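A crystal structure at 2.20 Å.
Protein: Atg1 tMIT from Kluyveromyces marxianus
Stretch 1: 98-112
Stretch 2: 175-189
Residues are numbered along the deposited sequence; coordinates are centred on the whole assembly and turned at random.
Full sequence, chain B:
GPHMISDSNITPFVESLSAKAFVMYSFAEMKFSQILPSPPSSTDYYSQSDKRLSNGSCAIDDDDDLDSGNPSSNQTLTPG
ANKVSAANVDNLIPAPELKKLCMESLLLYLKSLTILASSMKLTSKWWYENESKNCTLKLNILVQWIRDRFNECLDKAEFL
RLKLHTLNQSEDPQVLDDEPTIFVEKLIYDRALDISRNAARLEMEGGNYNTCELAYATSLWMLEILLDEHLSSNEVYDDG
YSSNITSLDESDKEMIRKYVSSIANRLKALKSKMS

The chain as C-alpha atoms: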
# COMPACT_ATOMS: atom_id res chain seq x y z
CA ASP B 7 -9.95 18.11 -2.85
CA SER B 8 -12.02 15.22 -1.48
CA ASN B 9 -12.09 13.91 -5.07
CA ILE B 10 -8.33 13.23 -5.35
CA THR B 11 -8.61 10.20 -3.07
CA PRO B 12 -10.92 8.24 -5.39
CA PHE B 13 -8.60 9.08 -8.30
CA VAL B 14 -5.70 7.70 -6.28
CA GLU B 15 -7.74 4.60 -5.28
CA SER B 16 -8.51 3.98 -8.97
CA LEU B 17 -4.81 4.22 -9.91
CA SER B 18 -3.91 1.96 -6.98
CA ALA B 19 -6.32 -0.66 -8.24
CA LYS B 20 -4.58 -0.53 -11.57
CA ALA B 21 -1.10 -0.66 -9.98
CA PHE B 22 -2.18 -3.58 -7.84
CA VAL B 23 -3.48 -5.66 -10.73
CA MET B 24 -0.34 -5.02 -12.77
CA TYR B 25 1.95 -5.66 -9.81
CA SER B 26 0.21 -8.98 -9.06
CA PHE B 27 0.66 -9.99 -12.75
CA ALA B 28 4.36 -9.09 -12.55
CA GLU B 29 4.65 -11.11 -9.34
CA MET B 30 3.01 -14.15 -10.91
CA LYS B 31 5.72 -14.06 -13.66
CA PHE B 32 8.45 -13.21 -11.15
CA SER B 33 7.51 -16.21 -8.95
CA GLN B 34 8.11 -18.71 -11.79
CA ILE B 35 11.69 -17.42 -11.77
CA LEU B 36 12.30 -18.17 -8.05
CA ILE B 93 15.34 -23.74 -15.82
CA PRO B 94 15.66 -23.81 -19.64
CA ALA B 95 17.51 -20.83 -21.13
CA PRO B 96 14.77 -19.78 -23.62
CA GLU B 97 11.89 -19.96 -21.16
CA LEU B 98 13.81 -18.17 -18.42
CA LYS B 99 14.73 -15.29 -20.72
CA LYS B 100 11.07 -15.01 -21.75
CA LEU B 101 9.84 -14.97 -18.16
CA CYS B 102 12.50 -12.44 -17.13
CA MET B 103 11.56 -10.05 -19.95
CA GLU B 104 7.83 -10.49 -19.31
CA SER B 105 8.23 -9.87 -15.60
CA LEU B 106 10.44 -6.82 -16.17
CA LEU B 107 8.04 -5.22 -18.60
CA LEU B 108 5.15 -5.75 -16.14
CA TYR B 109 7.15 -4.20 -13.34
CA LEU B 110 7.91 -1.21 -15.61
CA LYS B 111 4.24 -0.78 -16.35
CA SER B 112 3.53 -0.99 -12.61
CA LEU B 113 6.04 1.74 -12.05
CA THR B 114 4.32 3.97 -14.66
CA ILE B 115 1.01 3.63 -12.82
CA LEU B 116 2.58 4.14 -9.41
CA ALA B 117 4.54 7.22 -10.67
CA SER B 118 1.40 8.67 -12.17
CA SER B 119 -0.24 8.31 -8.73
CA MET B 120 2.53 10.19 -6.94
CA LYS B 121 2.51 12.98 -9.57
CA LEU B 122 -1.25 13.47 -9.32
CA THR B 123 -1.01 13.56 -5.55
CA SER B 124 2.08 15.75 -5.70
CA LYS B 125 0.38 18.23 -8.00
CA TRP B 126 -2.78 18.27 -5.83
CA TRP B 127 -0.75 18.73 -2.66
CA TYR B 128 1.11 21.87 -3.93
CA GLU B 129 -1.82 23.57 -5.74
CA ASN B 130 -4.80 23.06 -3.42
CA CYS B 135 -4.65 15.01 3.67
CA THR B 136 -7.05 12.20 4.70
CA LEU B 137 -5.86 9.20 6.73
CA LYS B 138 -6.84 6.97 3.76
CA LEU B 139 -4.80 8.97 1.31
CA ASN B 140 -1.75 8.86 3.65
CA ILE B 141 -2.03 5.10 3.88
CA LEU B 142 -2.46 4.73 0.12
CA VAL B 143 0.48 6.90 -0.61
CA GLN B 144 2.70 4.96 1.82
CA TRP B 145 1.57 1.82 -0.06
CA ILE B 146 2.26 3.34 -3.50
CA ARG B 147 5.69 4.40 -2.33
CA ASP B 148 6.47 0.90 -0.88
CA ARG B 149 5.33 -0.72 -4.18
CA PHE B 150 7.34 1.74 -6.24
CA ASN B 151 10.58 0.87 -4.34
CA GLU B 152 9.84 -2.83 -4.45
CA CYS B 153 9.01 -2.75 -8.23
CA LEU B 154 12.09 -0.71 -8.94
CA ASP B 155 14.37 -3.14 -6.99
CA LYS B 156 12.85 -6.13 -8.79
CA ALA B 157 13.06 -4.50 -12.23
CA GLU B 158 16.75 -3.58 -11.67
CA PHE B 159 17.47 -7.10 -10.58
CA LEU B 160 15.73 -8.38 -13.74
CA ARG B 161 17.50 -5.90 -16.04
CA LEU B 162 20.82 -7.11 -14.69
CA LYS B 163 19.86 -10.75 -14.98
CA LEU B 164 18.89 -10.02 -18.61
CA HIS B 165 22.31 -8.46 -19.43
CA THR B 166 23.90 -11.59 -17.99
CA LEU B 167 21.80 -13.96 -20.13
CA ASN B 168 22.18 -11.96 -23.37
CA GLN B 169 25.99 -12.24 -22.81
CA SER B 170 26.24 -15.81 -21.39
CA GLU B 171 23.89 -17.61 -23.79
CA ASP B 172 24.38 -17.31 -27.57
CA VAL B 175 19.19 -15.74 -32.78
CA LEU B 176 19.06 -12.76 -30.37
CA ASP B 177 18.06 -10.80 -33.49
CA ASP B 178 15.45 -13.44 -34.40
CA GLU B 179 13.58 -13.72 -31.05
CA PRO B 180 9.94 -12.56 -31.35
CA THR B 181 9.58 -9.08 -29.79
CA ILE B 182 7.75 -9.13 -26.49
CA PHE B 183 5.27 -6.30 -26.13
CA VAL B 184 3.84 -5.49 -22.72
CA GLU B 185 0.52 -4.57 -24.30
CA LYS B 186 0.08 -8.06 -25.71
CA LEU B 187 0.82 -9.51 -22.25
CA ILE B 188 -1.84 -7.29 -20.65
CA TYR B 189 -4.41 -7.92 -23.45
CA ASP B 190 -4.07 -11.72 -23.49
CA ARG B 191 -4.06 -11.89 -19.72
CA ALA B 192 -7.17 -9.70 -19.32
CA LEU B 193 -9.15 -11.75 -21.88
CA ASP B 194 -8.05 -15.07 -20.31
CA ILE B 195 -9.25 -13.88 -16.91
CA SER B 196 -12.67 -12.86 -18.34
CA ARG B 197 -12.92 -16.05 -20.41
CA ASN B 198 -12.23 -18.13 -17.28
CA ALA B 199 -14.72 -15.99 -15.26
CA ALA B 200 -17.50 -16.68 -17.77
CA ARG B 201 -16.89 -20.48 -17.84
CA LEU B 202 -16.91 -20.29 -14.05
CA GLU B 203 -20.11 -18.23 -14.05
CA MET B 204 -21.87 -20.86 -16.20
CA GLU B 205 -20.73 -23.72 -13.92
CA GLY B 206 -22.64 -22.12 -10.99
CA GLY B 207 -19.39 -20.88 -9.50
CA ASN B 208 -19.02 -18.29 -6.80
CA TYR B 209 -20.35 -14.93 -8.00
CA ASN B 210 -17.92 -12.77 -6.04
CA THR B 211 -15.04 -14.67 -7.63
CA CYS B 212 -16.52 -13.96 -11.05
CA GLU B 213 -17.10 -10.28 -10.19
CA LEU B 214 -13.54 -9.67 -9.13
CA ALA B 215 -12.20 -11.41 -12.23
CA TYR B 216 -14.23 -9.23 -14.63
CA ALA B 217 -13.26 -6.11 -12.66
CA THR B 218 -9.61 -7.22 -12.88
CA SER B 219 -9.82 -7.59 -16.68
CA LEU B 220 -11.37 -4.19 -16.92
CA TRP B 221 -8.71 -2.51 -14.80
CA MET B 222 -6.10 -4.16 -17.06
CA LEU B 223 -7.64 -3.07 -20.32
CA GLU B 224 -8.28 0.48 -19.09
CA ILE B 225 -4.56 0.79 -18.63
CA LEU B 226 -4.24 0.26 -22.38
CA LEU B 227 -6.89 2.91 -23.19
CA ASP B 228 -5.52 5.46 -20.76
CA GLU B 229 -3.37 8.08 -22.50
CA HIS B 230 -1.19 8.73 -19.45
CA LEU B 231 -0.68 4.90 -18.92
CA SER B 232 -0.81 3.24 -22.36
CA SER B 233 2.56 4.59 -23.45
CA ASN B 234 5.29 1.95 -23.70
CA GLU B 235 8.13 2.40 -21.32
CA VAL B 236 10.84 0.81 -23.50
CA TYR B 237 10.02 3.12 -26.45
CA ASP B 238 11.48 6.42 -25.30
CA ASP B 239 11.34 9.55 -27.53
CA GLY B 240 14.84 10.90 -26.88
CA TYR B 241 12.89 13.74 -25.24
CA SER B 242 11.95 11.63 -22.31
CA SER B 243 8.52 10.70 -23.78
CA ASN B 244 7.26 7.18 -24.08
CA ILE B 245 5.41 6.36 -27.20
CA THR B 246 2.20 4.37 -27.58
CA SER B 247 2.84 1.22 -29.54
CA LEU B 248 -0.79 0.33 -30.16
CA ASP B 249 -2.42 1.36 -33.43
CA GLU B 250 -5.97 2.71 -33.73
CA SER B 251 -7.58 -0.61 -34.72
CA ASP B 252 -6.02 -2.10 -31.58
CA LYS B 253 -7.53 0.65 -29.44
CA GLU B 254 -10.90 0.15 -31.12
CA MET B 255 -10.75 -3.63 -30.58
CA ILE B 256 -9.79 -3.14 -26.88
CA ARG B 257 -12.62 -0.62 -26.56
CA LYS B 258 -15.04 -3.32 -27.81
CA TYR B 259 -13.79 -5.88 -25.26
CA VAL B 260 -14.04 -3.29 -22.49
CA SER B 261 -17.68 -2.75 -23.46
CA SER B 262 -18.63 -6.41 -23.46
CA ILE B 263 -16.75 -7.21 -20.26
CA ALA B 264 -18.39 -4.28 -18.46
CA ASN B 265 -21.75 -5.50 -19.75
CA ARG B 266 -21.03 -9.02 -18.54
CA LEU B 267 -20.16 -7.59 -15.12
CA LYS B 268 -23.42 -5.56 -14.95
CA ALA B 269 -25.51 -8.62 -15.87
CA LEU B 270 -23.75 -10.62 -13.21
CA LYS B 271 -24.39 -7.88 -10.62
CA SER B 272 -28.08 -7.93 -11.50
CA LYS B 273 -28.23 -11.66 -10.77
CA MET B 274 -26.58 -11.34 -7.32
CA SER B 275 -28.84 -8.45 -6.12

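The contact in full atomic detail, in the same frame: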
# COMPACT_ATOMS: atom_id res chain seq x y z
N LEU B 98 13.36 -19.10 -19.44
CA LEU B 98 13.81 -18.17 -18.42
C LEU B 98 13.93 -16.76 -18.98
O LEU B 98 13.42 -15.80 -18.38
CB LEU B 98 15.15 -18.59 -17.83
CG LEU B 98 15.49 -17.86 -16.52
CD1 LEU B 98 14.57 -18.35 -15.39
CD2 LEU B 98 16.93 -18.04 -16.13
N LYS B 99 14.59 -16.62 -20.12
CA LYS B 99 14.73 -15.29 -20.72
C LYS B 99 13.35 -14.66 -21.02
O LYS B 99 13.17 -13.46 -20.86
CB LYS B 99 15.54 -15.32 -22.00
CG LYS B 99 16.65 -14.30 -21.99
CD LYS B 99 17.04 -13.87 -23.40
CE LYS B 99 16.20 -12.69 -23.85
NZ LYS B 99 16.94 -11.89 -24.87
N LYS B 100 12.41 -15.49 -21.46
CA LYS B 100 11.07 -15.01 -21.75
C LYS B 100 10.34 -14.53 -20.48
O LYS B 100 9.75 -13.45 -20.46
CB LYS B 100 10.26 -16.12 -22.44
CG LYS B 100 9.12 -15.57 -23.28
CD LYS B 100 8.07 -16.62 -23.61
CE LYS B 100 7.08 -16.07 -24.63
NZ LYS B 100 5.67 -16.48 -24.35
N LEU B 101 10.41 -15.33 -19.42
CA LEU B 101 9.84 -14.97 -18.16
C LEU B 101 10.46 -13.71 -17.56
O LEU B 101 9.76 -12.88 -17.00
CB LEU B 101 9.98 -16.12 -17.15
CG LEU B 101 9.04 -17.31 -17.36
CD1 LEU B 101 9.45 -18.45 -16.44
CD2 LEU B 101 7.59 -16.94 -17.13
N CYS B 102 11.78 -13.58 -17.68
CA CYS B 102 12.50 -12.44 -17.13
C CYS B 102 12.07 -11.14 -17.85
O CYS B 102 11.75 -10.12 -17.17
CB CYS B 102 14.02 -12.64 -17.23
SG CYS B 102 14.69 -13.78 -15.99
N MET B 103 12.05 -11.19 -19.18
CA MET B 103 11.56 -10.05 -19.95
C MET B 103 10.12 -9.69 -19.61
O MET B 103 9.83 -8.54 -19.43
CB MET B 103 11.66 -10.28 -21.46
CG MET B 103 12.69 -9.41 -22.13
SD MET B 103 12.24 -7.67 -22.08
CE MET B 103 12.39 -7.22 -23.82
N GLU B 104 9.24 -10.68 -19.59
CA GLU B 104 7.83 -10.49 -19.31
C GLU B 104 7.63 -9.86 -17.95
O GLU B 104 6.93 -8.87 -17.83
CB GLU B 104 7.07 -11.81 -19.40
CG GLU B 104 6.78 -12.24 -20.83
CD GLU B 104 6.20 -13.66 -20.96
OE1 GLU B 104 5.75 -14.01 -22.08
OE2 GLU B 104 6.21 -14.43 -19.97
N SER B 105 8.31 -10.40 -16.95
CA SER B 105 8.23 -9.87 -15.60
C SER B 105 8.75 -8.42 -15.55
O SER B 105 8.09 -7.54 -15.00
CB SER B 105 8.96 -10.78 -14.61
OG SER B 105 8.53 -10.51 -13.26
N LEU B 106 9.88 -8.15 -16.16
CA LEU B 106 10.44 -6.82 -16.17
C LEU B 106 9.48 -5.82 -16.74
O LEU B 106 9.28 -4.77 -16.15
CB LEU B 106 11.69 -6.76 -17.05
CG LEU B 106 12.83 -5.82 -16.67
CD1 LEU B 106 13.73 -5.64 -17.89
CD2 LEU B 106 12.46 -4.48 -16.05
N LEU B 107 8.97 -6.11 -17.93
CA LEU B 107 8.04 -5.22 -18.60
C LEU B 107 6.80 -4.91 -17.75
O LEU B 107 6.32 -3.76 -17.73
CB LEU B 107 7.61 -5.83 -19.97
CG LEU B 107 8.73 -5.98 -21.01
CD1 LEU B 107 8.14 -6.50 -22.32
CD2 LEU B 107 9.45 -4.67 -21.23
N LEU B 108 6.28 -5.92 -17.06
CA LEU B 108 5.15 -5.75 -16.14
C LEU B 108 5.52 -4.94 -14.93
O LEU B 108 4.70 -4.15 -14.45
CB LEU B 108 4.59 -7.12 -15.72
CG LEU B 108 4.00 -7.89 -16.91
CD1 LEU B 108 3.66 -9.31 -16.52
CD2 LEU B 108 2.78 -7.17 -17.50
N TYR B 109 6.73 -5.08 -14.41
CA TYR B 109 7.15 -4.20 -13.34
C TYR B 109 7.28 -2.77 -13.88
O TYR B 109 6.99 -1.83 -13.15
CB TYR B 109 8.47 -4.65 -12.66
CG TYR B 109 8.30 -5.75 -11.71
CD1 TYR B 109 7.43 -5.64 -10.61
CD2 TYR B 109 8.90 -6.98 -11.93
CE1 TYR B 109 7.22 -6.69 -9.73
CE2 TYR B 109 8.67 -8.05 -11.07
CZ TYR B 109 7.83 -7.91 -9.99
OH TYR B 109 7.66 -8.96 -9.14
N LEU B 110 7.75 -2.58 -15.10
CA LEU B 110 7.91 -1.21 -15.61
C LEU B 110 6.55 -0.56 -15.83
O LEU B 110 6.40 0.61 -15.62
CB LEU B 110 8.72 -1.14 -16.90
CG LEU B 110 10.19 -1.58 -16.84
CD1 LEU B 110 10.77 -1.52 -18.25
CD2 LEU B 110 11.06 -0.69 -15.97
N LYS B 111 5.55 -1.32 -16.25
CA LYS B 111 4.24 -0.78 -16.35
C LYS B 111 3.67 -0.45 -14.98
O LYS B 111 3.04 0.62 -14.80
CB LYS B 111 3.33 -1.72 -17.13
CG LYS B 111 1.91 -1.23 -17.30
CD LYS B 111 1.79 0.04 -18.11
CE LYS B 111 2.08 -0.18 -19.60
NZ LYS B 111 2.42 1.14 -20.18
N SER B 112 3.89 -1.32 -14.00
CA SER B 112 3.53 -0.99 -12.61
C SER B 112 4.11 0.32 -12.14
O SER B 112 3.42 1.18 -11.58
CB SER B 112 3.93 -2.11 -11.62
OG SER B 112 3.40 -3.36 -12.02
N VAL B 175 20.59 -15.49 -33.09
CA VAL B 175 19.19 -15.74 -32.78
C VAL B 175 18.63 -14.77 -31.73
O VAL B 175 17.44 -14.80 -31.42
CB VAL B 175 18.97 -17.19 -32.30
N LEU B 176 19.49 -13.90 -31.19
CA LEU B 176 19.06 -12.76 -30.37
C LEU B 176 18.28 -11.79 -31.25
O LEU B 176 17.30 -11.19 -30.82
CB LEU B 176 20.27 -12.05 -29.75
CG LEU B 176 20.02 -10.91 -28.75
CD1 LEU B 176 19.40 -11.45 -27.47
CD2 LEU B 176 21.31 -10.16 -28.43
N ASP B 177 18.74 -11.62 -32.49
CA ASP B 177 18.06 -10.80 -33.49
C ASP B 177 16.69 -11.40 -33.85
O ASP B 177 15.72 -10.67 -34.04
CB ASP B 177 18.93 -10.69 -34.75
CG ASP B 177 18.35 -9.74 -35.79
OD1 ASP B 177 17.55 -8.86 -35.43
OD2 ASP B 177 18.72 -9.89 -36.98
N ASP B 178 16.64 -12.73 -33.92
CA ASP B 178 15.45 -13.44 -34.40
C ASP B 178 14.30 -13.52 -33.38
O ASP B 178 13.14 -13.59 -33.78
CB ASP B 178 15.82 -14.85 -34.87
N GLU B 179 14.61 -13.53 -32.08
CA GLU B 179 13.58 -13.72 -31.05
C GLU B 179 12.35 -12.82 -31.31
O GLU B 179 12.50 -11.65 -31.65
CB GLU B 179 14.13 -13.45 -29.64
CG GLU B 179 15.15 -14.49 -29.17
CD GLU B 179 15.49 -14.39 -27.69
OE1 GLU B 179 15.36 -13.29 -27.11
OE2 GLU B 179 15.92 -15.42 -27.12
N PRO B 180 11.14 -13.38 -31.15
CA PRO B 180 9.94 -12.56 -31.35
C PRO B 180 9.91 -11.44 -30.31
O PRO B 180 10.28 -11.69 -29.17
CB PRO B 180 8.80 -13.55 -31.09
CG PRO B 180 9.39 -14.56 -30.15
CD PRO B 180 10.83 -14.69 -30.55
N THR B 181 9.53 -10.22 -30.71
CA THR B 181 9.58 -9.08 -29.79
C THR B 181 8.42 -9.19 -28.80
O THR B 181 7.28 -9.43 -29.19
CB THR B 181 9.53 -7.71 -30.50
OG1 THR B 181 10.72 -7.51 -31.26
CG2 THR B 181 9.42 -6.57 -29.48
N ILE B 182 8.74 -9.04 -27.53
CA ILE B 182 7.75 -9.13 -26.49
C ILE B 182 7.27 -7.73 -26.22
O ILE B 182 8.07 -6.83 -25.97
CB ILE B 182 8.31 -9.75 -25.21
CG1 ILE B 182 8.79 -11.17 -25.52
CG2 ILE B 182 7.21 -9.77 -24.14
CD1 ILE B 182 9.57 -11.84 -24.42
N PHE B 183 5.96 -7.55 -26.36
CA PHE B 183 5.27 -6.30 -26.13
C PHE B 183 4.46 -6.45 -24.84
O PHE B 183 3.67 -7.39 -24.68
CB PHE B 183 4.28 -6.00 -27.24
CG PHE B 183 4.91 -5.55 -28.53
CD1 PHE B 183 5.15 -6.45 -29.55
CD2 PHE B 183 5.23 -4.20 -28.74
CE1 PHE B 183 5.71 -6.03 -30.76
CE2 PHE B 183 5.79 -3.79 -29.96
CZ PHE B 183 6.03 -4.71 -30.96
N VAL B 184 4.61 -5.48 -23.94
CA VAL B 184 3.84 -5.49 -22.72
C VAL B 184 2.33 -5.39 -23.04
O VAL B 184 1.47 -5.91 -22.31
CB VAL B 184 4.27 -4.35 -21.79
CG1 VAL B 184 3.77 -3.01 -22.34
CG2 VAL B 184 3.71 -4.61 -20.39
N GLU B 185 1.96 -4.75 -24.14
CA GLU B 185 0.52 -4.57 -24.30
C GLU B 185 -0.17 -5.87 -24.73
O GLU B 185 -1.29 -6.12 -24.33
CB GLU B 185 0.11 -3.31 -25.08
CG GLU B 185 1.00 -2.73 -26.10
CD GLU B 185 2.35 -2.25 -25.67
OE1 GLU B 185 2.52 -1.06 -25.38
OE2 GLU B 185 3.29 -3.06 -25.79
N LYS B 186 0.57 -6.74 -25.40
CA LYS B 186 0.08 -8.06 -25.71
C LYS B 186 -0.08 -8.95 -24.46
O LYS B 186 -1.08 -9.63 -24.30
CB LYS B 186 1.02 -8.71 -26.70
CG LYS B 186 0.55 -10.08 -27.15
CD LYS B 186 1.61 -11.18 -26.94
CE LYS B 186 1.63 -12.13 -28.13
NZ LYS B 186 0.33 -12.84 -28.27
N LEU B 187 0.92 -8.91 -23.59
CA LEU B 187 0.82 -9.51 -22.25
C LEU B 187 -0.45 -9.08 -21.50
O LEU B 187 -1.20 -9.89 -21.02
CB LEU B 187 2.04 -9.08 -21.42
CG LEU B 187 3.22 -10.03 -21.17
CD1 LEU B 187 3.24 -11.21 -22.13
CD2 LEU B 187 4.55 -9.29 -21.12
N ILE B 188 -0.67 -7.78 -21.39
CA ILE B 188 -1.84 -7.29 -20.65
C ILE B 188 -3.15 -7.75 -21.32
O ILE B 188 -4.08 -8.27 -20.68
CB ILE B 188 -1.75 -5.75 -20.48
CG1 ILE B 188 -0.57 -5.42 -19.52
CG2 ILE B 188 -3.09 -5.21 -19.96
CD1 ILE B 188 0.07 -4.03 -19.71
N TYR B 189 -3.21 -7.57 -22.64
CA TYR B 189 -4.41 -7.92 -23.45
C TYR B 189 -4.80 -9.38 -23.34
O TYR B 189 -5.94 -9.69 -22.98
CB TYR B 189 -4.13 -7.54 -24.89
CG TYR B 189 -5.18 -7.91 -25.92
CD1 TYR B 189 -6.39 -7.25 -26.00
CD2 TYR B 189 -4.93 -8.89 -26.86
CE1 TYR B 189 -7.34 -7.58 -26.98
CE2 TYR B 189 -5.85 -9.22 -27.84
CZ TYR B 189 -7.06 -8.57 -27.90
OH TYR B 189 -7.97 -8.93 -28.88

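Residues 98-112 lie wholly within a helix whose i to i+4 bonds run unbroken, from Cys102 N to Leu98 O (2.8 Å) through Ser112 N to Leu108 O (3.0 Å). The second stretch is mostly extended from Glu179 to Phe183, then enters a helix at Val184, with Phe183 at the N-cap position. The two helix axes cross at 87°, nearly perpendicular, and approach to 10.0 Å. The backbones come nearest where Leu107 CA lies 5.9 Å from Val184 CA.

At that crossing the CA-to-CB bonds of Leu107 and Val184 each point toward the other stretch, and their CB atoms lie 4.1 Å apart. Leu108 starts sideways, but its end swings in: CD2 reaches Val184 CG2 at 4.0 Å and Ile188 CG1 at 4.3 Å. Before the helix, Ile182 buries the largest area of any residue here, its CD1 meeting Met103 CB at 3.9 Å and its CG2 meeting Leu107 CD1 at 3.9 Å. These are apolar contacts at van der Waals range.

Charged residues contribute carbon as well: Glu104 CG sits 3.7 Å from Leu187 CD2, and Lys111 CG 4.1 Å from Ile188 CD1. The only hydrogen bond across the stretches is Lys99 NZ to Glu179 OE1 (3.1 Å), part of a salt bridge, although Glu179 is poorly ordered.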